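Local coordinates for RNA-binding protein 12 (Homo sapiens, PDB 2EK1) that probably binds RNA through an RNA recognition motif and forms a dimer in the crystal, at residues Q21-P24 with F25-I29. Sequence-based numbering, arbitrary orientation.
Sequences QNMP and FTVSI
The backbone N of Val27 gives its hydrogen to the carbonyl O of Pro24 at 3.2 Å, closing a type I beta turn from Pro24 to Val27. The turn lies in the first loop of an RNA recognition motif, between strand 16-21 and helix 29-35. The N-H points well at the oxygen, with an angle of 160° at the hydrogen. However, the donor sits above the carbonyl plane. Val27 CG1 is in van der Waals contact with Pro24 O, at 3.3 Å.

The side chain of Val27 packs against Met23, a selenomethionine in this crystal. The Met23 chain is extended at chi2 (179°) and bends at chi3 (-64°). Met23 SE lies 4.1 Å from Val27 CG1, and the bend keeps Met23 CE at the same distance from that branch. Ile32 of helix 29-35 touches both side chains, which joins this part of the loop to the helix that follows. Pro24 and Val27 also rest on Ile82 of strand 81-82. Past the turn, Ser28 is the N-cap of helix 29-35, and its OG accepts a hydrogen bond from Glu31 N. At the other end, Asn22 ND2 is hydrogen-bonded to the backbone O of Lys86 in strand 85-90.

The outer side of the turn is more exposed. The side chains of Thr26 and Pro24 cross at about a right angle, with Thr26 OG1 4.1 Å from Pro24 CG. Next to it, Thr26 CG2 lies 3.1 Å above the plane of the Phe25 ring, offset toward the rim.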
loop_
_atom_site.group_PDB
_atom_site.type_symbol
_atom_site.label_atom_id
_atom_site.label_comp_id
_atom_site.label_asym_id
_atom_site.label_seq_id
_atom_site.Cartn_x
_atom_site.Cartn_y
_atom_site.Cartn_z
ATOM N N GLN A 21 -2.367 9.801 5.136
ATOM C CA GLN A 21 -1.172 9.987 5.976
ATOM C C GLN A 21 -1.627 10.543 7.333
ATOM O O GLN A 21 -2.725 11.115 7.450
ATOM C CB GLN A 21 -0.221 11.043 5.347
ATOM C CG GLN A 21 0.558 10.613 4.131
ATOM C CD GLN A 21 1.314 11.780 3.525
ATOM O OE1 GLN A 21 0.717 12.640 2.888
ATOM N NE2 GLN A 21 2.619 11.818 3.744
ATOM N N ASN A 22 -0.740 10.423 8.294
ATOM C CA ASN A 22 -0.956 10.887 9.634
ATOM C C ASN A 22 -1.927 10.037 10.389
ATOM O O ASN A 22 -2.427 10.500 11.368
ATOM C CB ASN A 22 -1.401 12.362 9.680
ATOM C CG ASN A 22 -1.051 12.984 11.013
ATOM O OD1 ASN A 22 -0.027 12.602 11.652
ATOM N ND2 ASN A 22 -1.868 13.913 11.455
HETATM N N MSE A 23 -2.223 8.789 9.946
HETATM C CA MSE A 23 -3.092 7.973 10.783
HETATM C C MSE A 23 -2.372 7.515 12.080
HETATM O O MSE A 23 -1.207 7.410 12.072
HETATM C CB MSE A 23 -3.499 6.702 10.047
HETATM C CG MSE A 23 -4.135 7.016 8.716
HETATM SE SE MSE A 23 -4.598 5.265 7.848
HETATM C CE MSE A 23 -2.837 4.555 7.629
ATOM N N PRO A 24 -3.086 7.231 13.170
ATOM C CA PRO A 24 -2.334 6.770 14.343
ATOM C C PRO A 24 -1.852 5.373 14.036
ATOM O O PRO A 24 -2.385 4.656 13.114
ATOM C CB PRO A 24 -3.363 6.762 15.438
ATOM C CG PRO A 24 -4.649 6.491 14.734
ATOM C CD PRO A 24 -4.527 7.355 13.484
ATOM N N PHE A 25 -0.820 5.013 14.773
ATOM C CA PHE A 25 -0.195 3.724 14.655
ATOM C C PHE A 25 -1.122 2.556 15.047
ATOM O O PHE A 25 -0.826 1.466 14.715
ATOM C CB PHE A 25 1.027 3.624 15.577
ATOM C CG PHE A 25 0.675 3.082 16.987
ATOM C CD1 PHE A 25 0.481 3.967 18.052
ATOM C CD2 PHE A 25 0.579 1.673 17.227
ATOM C CE1 PHE A 25 0.212 3.483 19.338
ATOM C CE2 PHE A 25 0.305 1.162 18.511
ATOM C CZ PHE A 25 0.121 2.068 19.584
ATOM N N THR A 26 -2.191 2.790 15.796
ATOM C CA THR A 26 -3.162 1.748 16.198
ATOM C C THR A 26 -4.300 1.553 15.185
ATOM O O THR A 26 -5.197 0.756 15.410
ATOM C CB THR A 26 -3.891 2.108 17.521
ATOM O OG1 THR A 26 -4.730 3.263 17.312
ATOM C CG2 THR A 26 -2.882 2.400 18.599
ATOM N N VAL A 27 -4.288 2.303 14.084
ATOM C CA VAL A 27 -5.367 2.209 13.151
ATOM C C VAL A 27 -5.635 0.745 12.646
ATOM O O VAL A 27 -4.719 -0.068 12.519
ATOM C CB VAL A 27 -5.141 3.190 11.932
ATOM C CG1 VAL A 27 -4.059 2.682 11.022
ATOM C CG2 VAL A 27 -6.428 3.407 11.152
ATOM N N SER A 28 -6.884 0.429 12.351
ATOM C CA SER A 28 -7.182 -0.872 11.817
ATOM C C SER A 28 -7.791 -0.711 10.442
ATOM O O SER A 28 -8.286 0.358 10.123
ATOM C CB SER A 28 -8.219 -1.517 12.731
ATOM O OG SER A 28 -9.423 -0.777 12.581
ATOM N N ILE A 29 -7.825 -1.791 9.654
ATOM C CA ILE A 29 -8.498 -1.757 8.385
ATOM C C ILE A 29 -9.969 -1.302 8.615
ATOM O O ILE A 29 -10.466 -0.467 7.869
ATOM C CB ILE A 29 -8.531 -3.115 7.784
ATOM C CG1 ILE A 29 -7.059 -3.600 7.756
ATOM C CG2 ILE A 29 -9.238 -3.138 6.393
ATOM C CD1 ILE A 29 -6.127 -2.715 6.942
#